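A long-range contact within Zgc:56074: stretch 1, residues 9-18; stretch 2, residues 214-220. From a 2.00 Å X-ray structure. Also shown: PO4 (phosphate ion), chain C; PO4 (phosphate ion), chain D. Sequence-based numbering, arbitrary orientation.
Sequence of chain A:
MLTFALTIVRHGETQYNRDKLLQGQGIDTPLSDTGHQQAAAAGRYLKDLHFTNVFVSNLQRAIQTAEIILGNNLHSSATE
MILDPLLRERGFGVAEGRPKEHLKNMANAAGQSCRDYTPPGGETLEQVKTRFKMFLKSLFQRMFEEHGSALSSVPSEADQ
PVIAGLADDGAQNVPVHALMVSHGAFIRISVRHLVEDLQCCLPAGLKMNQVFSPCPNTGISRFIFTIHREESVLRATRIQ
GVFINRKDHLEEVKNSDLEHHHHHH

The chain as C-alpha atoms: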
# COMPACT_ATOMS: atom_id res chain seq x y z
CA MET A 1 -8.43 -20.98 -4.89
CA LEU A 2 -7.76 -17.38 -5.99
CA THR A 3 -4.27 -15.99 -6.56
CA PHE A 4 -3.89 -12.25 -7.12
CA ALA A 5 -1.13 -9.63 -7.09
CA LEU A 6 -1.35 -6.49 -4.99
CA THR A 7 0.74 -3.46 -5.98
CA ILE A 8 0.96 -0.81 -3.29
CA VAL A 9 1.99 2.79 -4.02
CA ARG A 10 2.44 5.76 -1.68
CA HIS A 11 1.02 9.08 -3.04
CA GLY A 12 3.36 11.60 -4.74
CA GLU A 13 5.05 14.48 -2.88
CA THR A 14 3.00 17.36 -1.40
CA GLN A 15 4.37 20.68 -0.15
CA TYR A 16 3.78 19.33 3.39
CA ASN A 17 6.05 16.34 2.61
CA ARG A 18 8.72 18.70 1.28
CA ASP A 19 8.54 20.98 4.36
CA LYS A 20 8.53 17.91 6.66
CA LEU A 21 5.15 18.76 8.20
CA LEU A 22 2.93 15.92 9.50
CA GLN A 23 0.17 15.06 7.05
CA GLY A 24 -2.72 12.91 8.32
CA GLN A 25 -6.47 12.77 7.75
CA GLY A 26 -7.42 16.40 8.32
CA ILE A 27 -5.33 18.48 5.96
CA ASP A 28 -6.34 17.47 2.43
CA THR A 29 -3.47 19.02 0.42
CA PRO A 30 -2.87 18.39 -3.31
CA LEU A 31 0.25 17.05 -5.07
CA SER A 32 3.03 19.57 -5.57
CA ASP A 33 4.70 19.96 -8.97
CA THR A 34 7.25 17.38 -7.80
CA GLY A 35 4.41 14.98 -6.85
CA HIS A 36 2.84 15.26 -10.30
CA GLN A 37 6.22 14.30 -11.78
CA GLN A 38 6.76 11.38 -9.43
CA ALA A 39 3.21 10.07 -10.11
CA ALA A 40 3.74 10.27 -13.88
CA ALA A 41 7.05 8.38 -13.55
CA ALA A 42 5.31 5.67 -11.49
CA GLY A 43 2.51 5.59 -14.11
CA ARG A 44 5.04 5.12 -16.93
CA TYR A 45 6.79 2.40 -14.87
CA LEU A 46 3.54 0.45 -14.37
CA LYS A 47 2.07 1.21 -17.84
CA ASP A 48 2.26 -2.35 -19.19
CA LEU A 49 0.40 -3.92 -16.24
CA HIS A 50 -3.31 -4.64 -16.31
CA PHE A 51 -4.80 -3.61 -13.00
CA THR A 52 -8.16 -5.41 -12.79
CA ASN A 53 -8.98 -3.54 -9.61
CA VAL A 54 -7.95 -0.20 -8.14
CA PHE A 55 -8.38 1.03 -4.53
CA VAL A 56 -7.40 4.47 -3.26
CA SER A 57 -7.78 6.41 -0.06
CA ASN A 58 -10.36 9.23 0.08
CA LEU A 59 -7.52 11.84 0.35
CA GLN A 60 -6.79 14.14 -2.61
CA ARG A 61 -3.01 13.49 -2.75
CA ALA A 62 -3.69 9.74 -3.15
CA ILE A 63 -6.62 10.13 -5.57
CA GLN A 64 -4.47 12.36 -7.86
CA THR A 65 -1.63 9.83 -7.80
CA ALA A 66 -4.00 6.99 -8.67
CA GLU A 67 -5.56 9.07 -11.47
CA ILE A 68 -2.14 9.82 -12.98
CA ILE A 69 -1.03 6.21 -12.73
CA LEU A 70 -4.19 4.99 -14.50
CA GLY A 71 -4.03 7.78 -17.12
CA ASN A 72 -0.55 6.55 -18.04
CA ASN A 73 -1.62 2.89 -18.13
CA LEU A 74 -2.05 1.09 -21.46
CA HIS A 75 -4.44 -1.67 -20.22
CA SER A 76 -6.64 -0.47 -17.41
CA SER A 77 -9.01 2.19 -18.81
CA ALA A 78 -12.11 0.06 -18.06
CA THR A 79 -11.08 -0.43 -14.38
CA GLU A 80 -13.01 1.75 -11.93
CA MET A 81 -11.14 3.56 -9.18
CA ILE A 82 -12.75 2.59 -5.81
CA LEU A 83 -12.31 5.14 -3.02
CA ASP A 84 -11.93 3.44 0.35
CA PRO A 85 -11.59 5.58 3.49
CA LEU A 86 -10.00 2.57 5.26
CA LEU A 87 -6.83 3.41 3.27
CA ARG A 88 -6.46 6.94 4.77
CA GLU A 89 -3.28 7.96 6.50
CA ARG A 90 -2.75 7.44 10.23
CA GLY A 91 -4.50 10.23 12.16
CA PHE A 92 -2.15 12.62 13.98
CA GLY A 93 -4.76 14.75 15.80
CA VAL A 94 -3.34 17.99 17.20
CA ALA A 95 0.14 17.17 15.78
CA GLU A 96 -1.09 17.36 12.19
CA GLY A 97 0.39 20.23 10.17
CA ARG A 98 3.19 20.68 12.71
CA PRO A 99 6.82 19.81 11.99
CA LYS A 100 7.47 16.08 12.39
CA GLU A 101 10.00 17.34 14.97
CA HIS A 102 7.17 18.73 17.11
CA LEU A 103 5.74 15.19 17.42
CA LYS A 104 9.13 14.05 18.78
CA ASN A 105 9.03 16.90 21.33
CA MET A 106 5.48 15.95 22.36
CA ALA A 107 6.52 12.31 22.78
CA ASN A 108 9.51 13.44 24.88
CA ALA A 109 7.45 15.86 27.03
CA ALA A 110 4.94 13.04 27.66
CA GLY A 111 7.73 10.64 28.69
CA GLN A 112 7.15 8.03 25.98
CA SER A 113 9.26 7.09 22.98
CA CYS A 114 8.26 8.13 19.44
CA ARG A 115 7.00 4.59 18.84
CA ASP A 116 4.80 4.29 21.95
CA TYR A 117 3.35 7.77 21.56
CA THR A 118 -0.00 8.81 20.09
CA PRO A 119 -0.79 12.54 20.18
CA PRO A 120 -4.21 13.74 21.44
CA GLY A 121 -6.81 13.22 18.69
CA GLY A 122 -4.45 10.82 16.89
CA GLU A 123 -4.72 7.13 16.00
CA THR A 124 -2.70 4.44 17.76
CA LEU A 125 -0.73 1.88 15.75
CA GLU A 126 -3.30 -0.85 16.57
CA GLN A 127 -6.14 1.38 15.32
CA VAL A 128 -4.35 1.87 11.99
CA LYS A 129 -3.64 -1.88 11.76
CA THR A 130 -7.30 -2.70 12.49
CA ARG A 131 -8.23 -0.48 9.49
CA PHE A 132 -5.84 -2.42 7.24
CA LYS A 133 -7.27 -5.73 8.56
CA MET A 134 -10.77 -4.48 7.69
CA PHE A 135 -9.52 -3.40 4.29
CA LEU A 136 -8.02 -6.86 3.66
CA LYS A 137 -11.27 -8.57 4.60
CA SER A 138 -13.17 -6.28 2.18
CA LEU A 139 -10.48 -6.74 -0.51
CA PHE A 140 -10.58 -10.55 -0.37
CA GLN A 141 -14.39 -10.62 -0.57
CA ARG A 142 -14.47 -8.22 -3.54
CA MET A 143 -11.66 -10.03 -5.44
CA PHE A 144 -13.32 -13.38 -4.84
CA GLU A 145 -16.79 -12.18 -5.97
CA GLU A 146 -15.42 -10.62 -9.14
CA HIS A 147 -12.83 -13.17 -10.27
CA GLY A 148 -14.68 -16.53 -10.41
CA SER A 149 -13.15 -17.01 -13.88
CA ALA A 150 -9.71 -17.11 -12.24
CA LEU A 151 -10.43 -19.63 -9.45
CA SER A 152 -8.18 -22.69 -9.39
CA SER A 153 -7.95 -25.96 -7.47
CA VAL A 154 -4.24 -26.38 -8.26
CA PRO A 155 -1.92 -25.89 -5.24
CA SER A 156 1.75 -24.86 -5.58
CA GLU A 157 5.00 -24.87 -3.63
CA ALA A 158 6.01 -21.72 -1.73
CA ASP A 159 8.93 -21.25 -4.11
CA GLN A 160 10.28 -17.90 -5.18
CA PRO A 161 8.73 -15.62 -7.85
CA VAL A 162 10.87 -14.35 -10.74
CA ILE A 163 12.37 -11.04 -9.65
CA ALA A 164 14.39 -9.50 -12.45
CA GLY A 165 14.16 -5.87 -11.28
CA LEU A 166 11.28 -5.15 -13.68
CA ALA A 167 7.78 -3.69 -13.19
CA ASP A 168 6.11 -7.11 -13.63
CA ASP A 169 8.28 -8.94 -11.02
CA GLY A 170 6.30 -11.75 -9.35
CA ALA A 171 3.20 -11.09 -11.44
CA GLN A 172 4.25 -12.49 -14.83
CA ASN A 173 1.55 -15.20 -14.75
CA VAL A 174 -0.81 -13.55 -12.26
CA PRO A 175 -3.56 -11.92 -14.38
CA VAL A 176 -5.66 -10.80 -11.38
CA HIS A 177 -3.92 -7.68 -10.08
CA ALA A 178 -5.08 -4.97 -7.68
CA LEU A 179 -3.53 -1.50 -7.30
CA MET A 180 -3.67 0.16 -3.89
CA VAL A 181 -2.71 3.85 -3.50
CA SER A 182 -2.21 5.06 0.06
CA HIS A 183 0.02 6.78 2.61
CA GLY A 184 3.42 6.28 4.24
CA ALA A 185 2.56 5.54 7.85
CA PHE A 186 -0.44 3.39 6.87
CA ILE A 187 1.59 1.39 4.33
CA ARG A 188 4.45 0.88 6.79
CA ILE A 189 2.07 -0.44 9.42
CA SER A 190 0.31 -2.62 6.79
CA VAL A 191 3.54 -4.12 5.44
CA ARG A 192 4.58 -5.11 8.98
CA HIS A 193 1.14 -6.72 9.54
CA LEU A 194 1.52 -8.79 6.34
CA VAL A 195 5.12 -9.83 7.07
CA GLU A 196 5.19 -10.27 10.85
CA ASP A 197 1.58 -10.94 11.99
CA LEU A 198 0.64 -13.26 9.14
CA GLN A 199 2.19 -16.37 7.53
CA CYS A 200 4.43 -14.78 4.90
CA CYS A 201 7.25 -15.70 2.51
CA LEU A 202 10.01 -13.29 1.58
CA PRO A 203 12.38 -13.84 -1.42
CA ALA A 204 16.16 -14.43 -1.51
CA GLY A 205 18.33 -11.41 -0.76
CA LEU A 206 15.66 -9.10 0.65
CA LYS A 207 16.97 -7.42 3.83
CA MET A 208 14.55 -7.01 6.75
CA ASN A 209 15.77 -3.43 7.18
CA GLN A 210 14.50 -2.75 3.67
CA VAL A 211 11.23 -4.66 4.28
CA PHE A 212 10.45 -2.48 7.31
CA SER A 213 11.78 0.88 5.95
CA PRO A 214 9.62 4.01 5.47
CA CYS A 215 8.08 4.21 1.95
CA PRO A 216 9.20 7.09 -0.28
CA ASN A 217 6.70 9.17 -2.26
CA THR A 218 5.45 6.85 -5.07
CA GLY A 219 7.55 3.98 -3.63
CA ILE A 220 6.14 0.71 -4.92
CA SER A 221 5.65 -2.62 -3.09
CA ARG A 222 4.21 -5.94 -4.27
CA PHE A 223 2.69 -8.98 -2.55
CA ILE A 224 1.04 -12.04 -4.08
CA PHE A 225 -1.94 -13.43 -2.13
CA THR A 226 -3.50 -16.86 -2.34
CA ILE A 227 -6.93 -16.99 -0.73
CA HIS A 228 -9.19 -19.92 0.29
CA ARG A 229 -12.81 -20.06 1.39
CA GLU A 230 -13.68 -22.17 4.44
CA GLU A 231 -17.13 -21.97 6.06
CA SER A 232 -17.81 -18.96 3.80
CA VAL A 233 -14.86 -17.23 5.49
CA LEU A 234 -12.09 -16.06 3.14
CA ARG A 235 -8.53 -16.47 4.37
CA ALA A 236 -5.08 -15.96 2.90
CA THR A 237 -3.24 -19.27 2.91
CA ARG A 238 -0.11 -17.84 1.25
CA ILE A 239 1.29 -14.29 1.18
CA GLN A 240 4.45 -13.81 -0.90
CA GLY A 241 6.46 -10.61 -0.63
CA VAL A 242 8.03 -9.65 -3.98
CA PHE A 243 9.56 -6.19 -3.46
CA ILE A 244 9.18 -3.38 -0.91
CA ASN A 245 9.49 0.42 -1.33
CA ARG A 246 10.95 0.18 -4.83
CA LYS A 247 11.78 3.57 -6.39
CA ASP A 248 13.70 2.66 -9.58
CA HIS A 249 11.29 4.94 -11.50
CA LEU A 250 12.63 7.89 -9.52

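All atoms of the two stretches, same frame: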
# COMPACT_ATOMS: atom_id res chain seq x y z
N VAL A 9 1.25 1.57 -3.69
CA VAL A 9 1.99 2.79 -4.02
C VAL A 9 1.66 3.90 -3.03
O VAL A 9 0.48 4.16 -2.77
CB VAL A 9 1.69 3.26 -5.48
CG1 VAL A 9 2.56 4.47 -5.89
CG2 VAL A 9 1.84 2.10 -6.48
N ARG A 10 2.68 4.54 -2.46
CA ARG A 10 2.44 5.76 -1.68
C ARG A 10 2.19 6.96 -2.63
O ARG A 10 2.81 7.07 -3.70
CB ARG A 10 3.62 6.05 -0.74
CG ARG A 10 3.45 7.35 0.08
CD ARG A 10 4.63 7.60 1.03
NE ARG A 10 4.45 8.86 1.72
CZ ARG A 10 5.44 9.68 2.07
NH1 ARG A 10 6.72 9.38 1.79
NH2 ARG A 10 5.16 10.82 2.67
N HIS A 11 1.32 7.88 -2.23
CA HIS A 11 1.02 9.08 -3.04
C HIS A 11 2.30 9.89 -3.35
O HIS A 11 3.31 9.80 -2.61
CB HIS A 11 0.00 9.98 -2.30
CG HIS A 11 0.60 10.66 -1.11
ND1 HIS A 11 1.32 11.83 -1.22
CD2 HIS A 11 0.66 10.30 0.19
CE1 HIS A 11 1.78 12.17 -0.03
NE2 HIS A 11 1.41 11.26 0.84
N GLY A 12 2.23 10.72 -4.38
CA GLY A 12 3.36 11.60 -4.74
C GLY A 12 3.54 12.74 -3.75
O GLY A 12 2.62 13.06 -3.01
N GLU A 13 4.71 13.36 -3.78
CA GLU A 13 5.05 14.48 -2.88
C GLU A 13 4.05 15.65 -2.84
O GLU A 13 3.56 16.09 -3.89
CB GLU A 13 6.42 15.02 -3.25
CG GLU A 13 7.05 15.86 -2.18
CD GLU A 13 8.43 16.33 -2.57
OE1 GLU A 13 9.41 15.56 -2.45
OE2 GLU A 13 8.52 17.49 -2.99
N THR A 14 3.74 16.11 -1.62
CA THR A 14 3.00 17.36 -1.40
C THR A 14 3.97 18.40 -0.85
O THR A 14 5.10 18.06 -0.46
CB THR A 14 1.85 17.19 -0.38
OG1 THR A 14 2.42 16.81 0.88
CG2 THR A 14 0.86 16.11 -0.84
N GLN A 15 3.53 19.65 -0.78
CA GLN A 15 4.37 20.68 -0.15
C GLN A 15 4.61 20.36 1.33
O GLN A 15 5.69 20.64 1.84
CB GLN A 15 3.82 22.10 -0.34
CG GLN A 15 4.83 23.21 0.07
CD GLN A 15 6.11 23.20 -0.79
OE1 GLN A 15 6.05 23.01 -2.00
NE2 GLN A 15 7.26 23.41 -0.15
N TYR A 16 3.61 19.76 1.99
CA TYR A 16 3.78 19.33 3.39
C TYR A 16 4.91 18.31 3.54
O TYR A 16 5.73 18.44 4.46
CB TYR A 16 2.47 18.77 3.98
CG TYR A 16 1.56 19.81 4.62
CD1 TYR A 16 1.37 21.06 4.03
CD2 TYR A 16 0.87 19.53 5.79
CE1 TYR A 16 0.53 22.02 4.61
CE2 TYR A 16 0.03 20.48 6.39
CZ TYR A 16 -0.14 21.71 5.80
OH TYR A 16 -0.98 22.64 6.37
N ASN A 17 4.96 17.32 2.64
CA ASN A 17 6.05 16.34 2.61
C ASN A 17 7.40 17.05 2.49
O ASN A 17 8.32 16.79 3.26
CB ASN A 17 5.90 15.35 1.46
CG ASN A 17 4.73 14.38 1.63
OD1 ASN A 17 4.18 13.90 0.64
ND2 ASN A 17 4.34 14.10 2.87
N ARG A 18 7.49 17.96 1.52
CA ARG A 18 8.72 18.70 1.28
C ARG A 18 9.16 19.50 2.53
O ARG A 18 10.34 19.53 2.86
CB ARG A 18 8.56 19.62 0.07
CG ARG A 18 9.69 20.65 -0.13
CD ARG A 18 10.99 20.01 -0.61
NE ARG A 18 10.79 19.24 -1.85
CZ ARG A 18 10.81 19.76 -3.08
NH1 ARG A 18 11.01 21.08 -3.27
NH2 ARG A 18 10.61 18.96 -4.13
N PRO A 214 10.72 3.12 5.85
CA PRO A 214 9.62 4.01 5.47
C PRO A 214 9.50 4.09 3.93
O PRO A 214 10.52 4.00 3.24
CB PRO A 214 10.01 5.37 6.07
CG PRO A 214 11.50 5.30 6.33
CD PRO A 214 11.91 3.83 6.36
N CYS A 215 8.28 4.18 3.41
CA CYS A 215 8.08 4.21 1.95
C CYS A 215 8.27 5.61 1.38
O CYS A 215 7.69 6.57 1.91
CB CYS A 215 6.69 3.71 1.58
SG CYS A 215 6.52 3.46 -0.24
N PRO A 216 9.07 5.75 0.31
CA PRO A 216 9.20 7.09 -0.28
C PRO A 216 7.94 7.46 -1.04
O PRO A 216 7.10 6.60 -1.28
CB PRO A 216 10.38 6.95 -1.26
CG PRO A 216 10.46 5.47 -1.56
CD PRO A 216 9.94 4.75 -0.34
N ASN A 217 7.81 8.74 -1.39
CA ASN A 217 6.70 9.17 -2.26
C ASN A 217 6.72 8.38 -3.58
O ASN A 217 7.75 8.34 -4.27
CB ASN A 217 6.82 10.67 -2.54
CG ASN A 217 6.43 11.53 -1.37
OD1 ASN A 217 7.25 12.25 -0.84
ND2 ASN A 217 5.15 11.48 -0.98
N THR A 218 5.59 7.78 -3.92
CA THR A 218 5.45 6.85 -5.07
C THR A 218 6.32 5.58 -5.01
O THR A 218 6.49 4.90 -6.02
CB THR A 218 5.56 7.55 -6.48
OG1 THR A 218 6.93 7.91 -6.76
CG2 THR A 218 4.68 8.79 -6.53
N GLY A 219 6.83 5.25 -3.82
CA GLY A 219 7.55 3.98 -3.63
C GLY A 219 6.55 2.86 -3.83
O GLY A 219 5.36 2.99 -3.46
N ILE A 220 7.02 1.77 -4.44
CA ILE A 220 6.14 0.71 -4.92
C ILE A 220 6.50 -0.63 -4.25
O ILE A 220 7.67 -1.03 -4.26
CB ILE A 220 6.23 0.54 -6.47
CG1 ILE A 220 6.01 1.88 -7.19
CG2 ILE A 220 5.23 -0.51 -6.94
CD1 ILE A 220 6.26 1.84 -8.70
P PO4 C . 1.54 10.79 3.88
O1 PO4 C . 0.07 11.06 3.62
O2 PO4 C . 2.04 9.55 3.17
O3 PO4 C . 2.38 11.95 3.39
O4 PO4 C . 1.78 10.66 5.36
P PO4 D . 8.76 12.28 2.51
O1 PO4 D . 7.60 12.21 3.48
O2 PO4 D . 9.07 10.88 1.99
O3 PO4 D . 8.46 13.22 1.35
O4 PO4 D . 9.98 12.84 3.25
O HOH W 1 9.45 12.84 -2.38

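Residues that touch across the two stretches are at least 200 apart in sequence, and the contact buries 458 Å². Stretch 1 leaves a strand at Val9 and Arg10, passes through a loop and enters a helix at Gln15. Stretch 2 is mostly irregular and contains a type II turn from Pro216 to Gly219, closed by Gly219 N to Pro216 O at 2.9 Å.

The backbones meet first as an antiparallel bridge. Val9 and Ile220 form a non-hydrogen-bonded pair, with CA atoms 4.7 Å apart. Arg10 N donates to Gly219 O at 3.3 Å. The same carbonyl receives a CA-H...O contact, Val9 CA to Gly219 O, at 3.4 Å. Past the bridge, Thr218 N faces two carbonyls. Thr218 N makes a weak hydrogen bond to Arg10 O at 2.9 Å. Thr218 N makes another weak one to His11 O at 3.3 Å.

Apolar contacts are few. Val9 and Ile220 point to the same face of the sheet, and Val9 CG2 lies 4.2 Å from Ile220 CG1. Val9 CG1 also packs against Thr218 CA at 3.8 Å. Further along, Gly12 CA lies 3.6 Å from Thr218 CG2. Cys215 SG approaches Arg10 CB at 3.9 Å.

Asn217 is the main polar side chain of stretch 2. Its amide nitrogen ties the loop of stretch 1 to the helix. Asn217 ND2 donates to His11 O at 3.0 Å, with a nearly straight angle of 171°, and to Asn17 OD1 at 3.1 Å. Asn17 OD1 also accepts from Thr14 N at 3.2 Å. In return, Asn17 N donates to Thr14 OG1 at 3.1 Å, which caps the helix. A water lies 2.7 Å from both Asn217 OD1 and Glu13 OE1 and links the two side chains indirectly.

Arg10 extends with chi1 to chi3 all t and reaches along stretch 2. Arg10 NH1 donates to Cys215 O at 3.0 Å. Asn217 ND2 sits over one face of the guanidinium.

Two phosphate ions, probably from the crystallisation liquor, lie at the edge of the guanidinium. Their negative charge complements the cationic guanidinium. Arg10 NE donates to O2 of the chain C phosphate at 2.9 Å. Arg10 NH2 bridges the two ions, reaching O3 of the chain C phosphate at 3.1 Å and O1 of the chain D phosphate at 2.9 Å. Arg10 NH1 donates to O2 of the chain D phosphate at 2.8 Å. Asn17 ND2 adds a bond to O3 of the chain C phosphate at 3.0 Å.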